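Local coordinates for protein scyllo-inositol 2-dehydrogenase (NADP(+)) IolW (Bacillus subtilis subsp. subtilis, PDB 3GDO) that catalyses the reversible, NADPH-dependent reduction of scyllo-inosose to scyllo-inositol and cannot use NADH in place of NADPH, at residues Glu144-Tyr156 and Tyr219-Ile231. Numbering follows the deposited sequence.
Sequences EDINTYQVSYNRY and YGKLQAILYGGSI
Thr-148 to Ser-152 pair in parallel register with Gln-223 to Tyr-227, joining two central strands of the mixed sheet in the C-terminal alpha/beta domain of this Gfo/Idh/MocA-family dehydrogenase. The strand axes diverge by only 6°. Backbone bonds alternate in direction, from Gln-223 N to Asn-147 O, through Ile-225 N to Tyr-149 O (2.7 Å), to Tyr-153 N on Tyr-227 O. Asn-147 and Thr-148 form a classic beta bulge opposite His-242 of the next strand.

On the face covered by helix 174-190, Leu-226 CD2 lies against Val-151 CB at 3.7 Å, the two side chains running the same way, and Ala-224 CB meets the edge of the Tyr-149 ring. The other face packs on the second subunit: there Gln-150 CG rests alongside Ile-225 CB (3.8 Å). Tyr-227 CG is set between its backbone N and carbonyl carbon (chi1 67°), which brings the ring nearer the other strand; Ser-152 CB is placed over one ring face, though modelled doubtfully close. Ser-152 OG itself bonds to Pro-237 O.

Polar side chains take over at both ends. Lys-221, fully extended, crosses Asp-145 at about a right angle and puts NZ on the syn lone pair of OD2 (2.8 Å), a salt bridge. Beyond the strands, Asn-154 OD1 accepts Gly-229 N at 2.8 Å on an in-plane lone pair, while a water donates to both Tyr-153 O and Gly-229 O. Finally, the Arg-155 guanidinium meets Ser-230 side-on: NE at 2.7 Å and NH1 at 2.8 Å both donate to OG, which lies 3° from the guanidinium plane.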
loop_
_atom_site.group_PDB
_atom_site.type_symbol
_atom_site.label_atom_id
_atom_site.label_comp_id
_atom_site.label_asym_id
_atom_site.label_seq_id
_atom_site.Cartn_x
_atom_site.Cartn_y
_atom_site.Cartn_z
ATOM N N GLU B 144 10.655 -13.111 -11.488
ATOM C CA GLU B 144 9.818 -14.323 -11.611
ATOM C C GLU B 144 8.726 -14.508 -10.556
ATOM O O GLU B 144 8.921 -14.162 -9.371
ATOM C CB GLU B 144 10.716 -15.567 -11.586
ATOM C CG GLU B 144 11.723 -15.634 -12.742
ATOM C CD GLU B 144 11.067 -16.081 -14.052
ATOM O OE1 GLU B 144 10.472 -17.188 -14.081
ATOM O OE2 GLU B 144 11.148 -15.320 -15.051
ATOM N N ASP B 145 7.594 -15.078 -10.997
ATOM C CA ASP B 145 6.499 -15.483 -10.129
ATOM C C ASP B 145 6.173 -14.318 -9.182
ATOM O O ASP B 145 6.407 -14.393 -7.976
ATOM C CB ASP B 145 6.856 -16.758 -9.352
ATOM C CG ASP B 145 5.658 -17.329 -8.548
ATOM O OD1 ASP B 145 4.492 -17.216 -9.000
ATOM O OD2 ASP B 145 5.874 -17.899 -7.444
ATOM N N ILE B 146 5.693 -13.233 -9.764
ATOM C CA ILE B 146 5.349 -12.039 -9.005
ATOM C C ILE B 146 4.167 -12.404 -8.119
ATOM O O ILE B 146 3.203 -13.020 -8.601
ATOM C CB ILE B 146 5.041 -10.856 -9.941
ATOM C CG1 ILE B 146 6.357 -10.362 -10.555
ATOM C CG2 ILE B 146 4.325 -9.735 -9.178
ATOM C CD1 ILE B 146 6.174 -9.470 -11.829
ATOM N N ASN B 147 4.270 -12.085 -6.822
ATOM C CA ASN B 147 3.186 -12.423 -5.898
ATOM C C ASN B 147 2.427 -11.179 -5.407
ATOM O O ASN B 147 1.288 -11.271 -4.977
ATOM C CB ASN B 147 3.708 -13.281 -4.724
ATOM C CG ASN B 147 4.728 -12.552 -3.862
ATOM O OD1 ASN B 147 4.394 -11.579 -3.160
ATOM N ND2 ASN B 147 5.965 -13.009 -3.898
ATOM N N THR B 148 3.085 -10.026 -5.463
ATOM C CA THR B 148 2.497 -8.776 -4.986
ATOM C C THR B 148 2.933 -7.654 -5.916
ATOM O O THR B 148 4.155 -7.495 -6.219
ATOM C CB THR B 148 2.954 -8.438 -3.527
ATOM O OG1 THR B 148 2.650 -9.520 -2.659
ATOM C CG2 THR B 148 2.231 -7.225 -2.981
ATOM N N TYR B 149 1.965 -6.825 -6.315
ATOM C CA TYR B 149 2.215 -5.773 -7.325
ATOM C C TYR B 149 1.457 -4.538 -6.887
ATOM O O TYR B 149 0.210 -4.481 -6.974
ATOM C CB TYR B 149 1.734 -6.260 -8.725
ATOM C CG TYR B 149 1.943 -5.247 -9.844
ATOM C CD1 TYR B 149 3.181 -5.127 -10.495
ATOM C CD2 TYR B 149 0.891 -4.431 -10.284
ATOM C CE1 TYR B 149 3.371 -4.196 -11.533
ATOM C CE2 TYR B 149 1.054 -3.521 -11.331
ATOM C CZ TYR B 149 2.289 -3.393 -11.939
ATOM O OH TYR B 149 2.428 -2.473 -12.944
ATOM N N GLN B 150 2.186 -3.573 -6.348
ATOM C CA GLN B 150 1.540 -2.443 -5.639
ATOM C C GLN B 150 1.978 -1.173 -6.286
ATOM O O GLN B 150 3.191 -0.911 -6.403
ATOM C CB GLN B 150 1.944 -2.392 -4.158
ATOM C CG GLN B 150 1.373 -3.523 -3.343
ATOM C CD GLN B 150 1.861 -3.512 -1.883
ATOM O OE1 GLN B 150 2.913 -2.928 -1.562
ATOM N NE2 GLN B 150 1.107 -4.190 -1.000
ATOM N N VAL B 151 1.003 -0.396 -6.735
ATOM C CA VAL B 151 1.314 0.816 -7.511
ATOM C C VAL B 151 0.591 1.980 -6.871
ATOM O O VAL B 151 -0.625 1.877 -6.565
ATOM C CB VAL B 151 0.892 0.677 -9.029
ATOM C CG1 VAL B 151 1.390 1.849 -9.816
ATOM C CG2 VAL B 151 1.459 -0.625 -9.602
ATOM N N SER B 152 1.310 3.063 -6.618
ATOM C CA SER B 152 0.596 4.267 -6.126
ATOM C C SER B 152 0.721 5.453 -7.025
ATOM O O SER B 152 1.732 5.641 -7.708
ATOM C CB SER B 152 0.963 4.636 -4.688
ATOM O OG SER B 152 2.203 5.267 -4.615
ATOM N N TYR B 153 -0.310 6.276 -7.058
ATOM C CA TYR B 153 -0.345 7.374 -8.029
ATOM C C TYR B 153 -1.012 8.555 -7.352
ATOM O O TYR B 153 -2.216 8.756 -7.466
ATOM C CB TYR B 153 -1.175 6.944 -9.238
ATOM C CG TYR B 153 -0.976 7.744 -10.516
ATOM C CD1 TYR B 153 -1.358 7.193 -11.757
ATOM C CD2 TYR B 153 -0.388 9.022 -10.512
ATOM C CE1 TYR B 153 -1.190 7.909 -12.924
ATOM C CE2 TYR B 153 -0.190 9.734 -11.688
ATOM C CZ TYR B 153 -0.619 9.171 -12.888
ATOM O OH TYR B 153 -0.482 9.849 -14.059
ATOM N N ASN B 154 -0.209 9.329 -6.638
ATOM C CA ASN B 154 -0.727 10.280 -5.686
ATOM C C ASN B 154 -0.517 11.666 -6.219
ATOM O O ASN B 154 0.306 11.871 -7.095
ATOM C CB ASN B 154 0.034 10.168 -4.370
ATOM C CG ASN B 154 -0.201 8.885 -3.658
ATOM O OD1 ASN B 154 -1.342 8.464 -3.411
ATOM N ND2 ASN B 154 0.878 8.265 -3.254
ATOM N N ARG B 155 -1.198 12.649 -5.652
ATOM C CA ARG B 155 -0.821 14.024 -5.935
ATOM C C ARG B 155 -1.078 14.853 -4.655
ATOM O O ARG B 155 -1.755 14.385 -3.733
ATOM C CB ARG B 155 -1.631 14.554 -7.119
ATOM C CG ARG B 155 -3.109 14.715 -6.785
ATOM C CD ARG B 155 -4.042 14.815 -8.014
ATOM N NE ARG B 155 -5.416 14.740 -7.519
ATOM C CZ ARG B 155 -6.457 15.407 -8.019
ATOM N NH1 ARG B 155 -7.651 15.269 -7.455
ATOM N NH2 ARG B 155 -6.315 16.187 -9.086
ATOM N N TYR B 156 -0.555 16.073 -4.620
ATOM C CA TYR B 156 -0.891 17.029 -3.553
ATOM C C TYR B 156 -1.696 18.174 -4.158
ATOM O O TYR B 156 -1.148 19.085 -4.720
ATOM C CB TYR B 156 0.361 17.578 -2.846
ATOM C CG TYR B 156 0.015 18.435 -1.624
ATOM C CD1 TYR B 156 -0.541 17.850 -0.469
ATOM C CD2 TYR B 156 0.206 19.817 -1.637
ATOM C CE1 TYR B 156 -0.870 18.609 0.626
ATOM C CE2 TYR B 156 -0.122 20.591 -0.514
ATOM C CZ TYR B 156 -0.646 19.973 0.602
ATOM O OH TYR B 156 -0.972 20.711 1.705
ATOM N N TYR B 219 -5.890 -11.885 -8.170
ATOM C CA TYR B 219 -5.414 -12.921 -9.085
ATOM C C TYR B 219 -5.010 -14.172 -8.275
ATOM O O TYR B 219 -4.047 -14.817 -8.619
ATOM C CB TYR B 219 -4.192 -12.438 -9.838
ATOM C CG TYR B 219 -4.401 -11.269 -10.796
ATOM C CD1 TYR B 219 -4.630 -11.490 -12.176
ATOM C CD2 TYR B 219 -4.330 -9.949 -10.343
ATOM C CE1 TYR B 219 -4.793 -10.412 -13.078
ATOM C CE2 TYR B 219 -4.470 -8.874 -11.233
ATOM C CZ TYR B 219 -4.716 -9.108 -12.595
ATOM O OH TYR B 219 -4.868 -8.037 -13.438
ATOM N N GLY B 220 -5.698 -14.472 -7.176
ATOM C CA GLY B 220 -5.390 -15.688 -6.388
ATOM C C GLY B 220 -4.158 -15.460 -5.525
ATOM O O GLY B 220 -4.186 -14.685 -4.553
ATOM N N LYS B 221 -3.072 -16.134 -5.867
ATOM C CA LYS B 221 -1.838 -15.984 -5.129
ATOM C C LYS B 221 -1.296 -14.552 -5.328
ATOM O O LYS B 221 -0.835 -13.912 -4.367
ATOM C CB LYS B 221 -0.832 -17.024 -5.588
ATOM C CG LYS B 221 0.485 -16.933 -4.835
ATOM C CD LYS B 221 1.508 -17.934 -5.391
ATOM C CE LYS B 221 2.914 -17.522 -4.959
ATOM N NZ LYS B 221 3.942 -18.460 -5.477
ATOM N N LEU B 222 -1.370 -14.073 -6.567
ATOM C CA LEU B 222 -0.984 -12.703 -6.937
ATOM C C LEU B 222 -2.046 -11.683 -6.502
ATOM O O LEU B 222 -3.260 -11.838 -6.793
ATOM C CB LEU B 222 -0.746 -12.591 -8.448
ATOM C CG LEU B 222 -0.579 -11.200 -9.095
ATOM C CD1 LEU B 222 0.600 -10.453 -8.445
ATOM C CD2 LEU B 222 -0.387 -11.266 -10.643
ATOM N N GLN B 223 -1.589 -10.639 -5.799
ATOM C CA GLN B 223 -2.500 -9.536 -5.391
ATOM C C GLN B 223 -1.954 -8.257 -5.975
ATOM O O GLN B 223 -0.755 -7.958 -5.808
ATOM C CB GLN B 223 -2.627 -9.430 -3.862
ATOM C CG GLN B 223 -3.239 -10.670 -3.222
ATOM C CD GLN B 223 -4.731 -10.782 -3.530
ATOM O OE1 GLN B 223 -5.480 -9.825 -3.405
ATOM N NE2 GLN B 223 -5.153 -11.959 -3.974
ATOM N N ALA B 224 -2.794 -7.554 -6.724
ATOM C CA ALA B 224 -2.384 -6.314 -7.389
ATOM C C ALA B 224 -3.130 -5.234 -6.649
ATOM O O ALA B 224 -4.366 -5.336 -6.493
ATOM C CB ALA B 224 -2.761 -6.325 -8.886
ATOM N N ILE B 225 -2.398 -4.223 -6.156
ATOM C CA ILE B 225 -3.015 -3.209 -5.298
ATOM C C ILE B 225 -2.754 -1.876 -5.983
ATOM O O ILE B 225 -1.589 -1.541 -6.204
ATOM C CB ILE B 225 -2.372 -3.155 -3.874
ATOM C CG1 ILE B 225 -2.367 -4.508 -3.131
ATOM C CG2 ILE B 225 -2.943 -1.957 -3.045
ATOM C CD1 ILE B 225 -3.661 -5.169 -2.940
ATOM N N LEU B 226 -3.805 -1.115 -6.304
ATOM C CA LEU B 226 -3.630 0.128 -7.079
ATOM C C LEU B 226 -4.347 1.227 -6.346
ATOM O O LEU B 226 -5.543 1.093 -6.027
ATOM C CB LEU B 226 -4.215 0.014 -8.490
ATOM C CG LEU B 226 -3.745 -1.175 -9.318
ATOM C CD1 LEU B 226 -4.694 -1.373 -10.516
ATOM C CD2 LEU B 226 -2.314 -0.956 -9.779
ATOM N N TYR B 227 -3.601 2.285 -6.016
ATOM C CA TYR B 227 -4.152 3.292 -5.128
ATOM C C TYR B 227 -3.585 4.651 -5.418
ATOM O O TYR B 227 -2.512 4.783 -6.033
ATOM C CB TYR B 227 -3.959 2.888 -3.657
ATOM C CG TYR B 227 -2.536 2.870 -3.176
ATOM C CD1 TYR B 227 -1.970 4.015 -2.595
ATOM C CD2 TYR B 227 -1.738 1.697 -3.298
ATOM C CE1 TYR B 227 -0.674 4.006 -2.142
ATOM C CE2 TYR B 227 -0.406 1.685 -2.838
ATOM C CZ TYR B 227 0.110 2.847 -2.253
ATOM O OH TYR B 227 1.405 2.893 -1.778
ATOM N N GLY B 228 -4.296 5.660 -4.957
ATOM C CA GLY B 228 -3.990 7.037 -5.302
ATOM C C GLY B 228 -4.760 7.952 -4.380
ATOM O O GLY B 228 -5.970 7.746 -4.169
ATOM N N GLY B 229 -4.064 8.923 -3.794
ATOM C CA GLY B 229 -4.757 10.040 -3.099
ATOM C C GLY B 229 -4.422 11.427 -3.606
ATOM O O GLY B 229 -3.479 11.615 -4.409
ATOM N N SER B 230 -5.211 12.418 -3.167
ATOM C CA SER B 230 -5.018 13.789 -3.598
ATOM C C SER B 230 -4.543 14.749 -2.485
ATOM O O SER B 230 -4.464 15.958 -2.712
ATOM C CB SER B 230 -6.308 14.321 -4.245
ATOM O OG SER B 230 -6.667 13.606 -5.395
ATOM N N ILE B 231 -4.242 14.220 -1.298
ATOM C CA ILE B 231 -3.717 15.024 -0.185
ATOM C C ILE B 231 -2.482 14.313 0.285
ATOM O O ILE B 231 -2.441 13.804 1.384
ATOM C CB ILE B 231 -4.725 15.167 1.010
ATOM C CG1 ILE B 231 -6.171 15.305 0.481
ATOM C CG2 ILE B 231 -4.331 16.380 1.901
ATOM C CD1 ILE B 231 -7.245 15.339 1.543
HETATM O O HOH W 1 -4.071 10.787 -6.952
#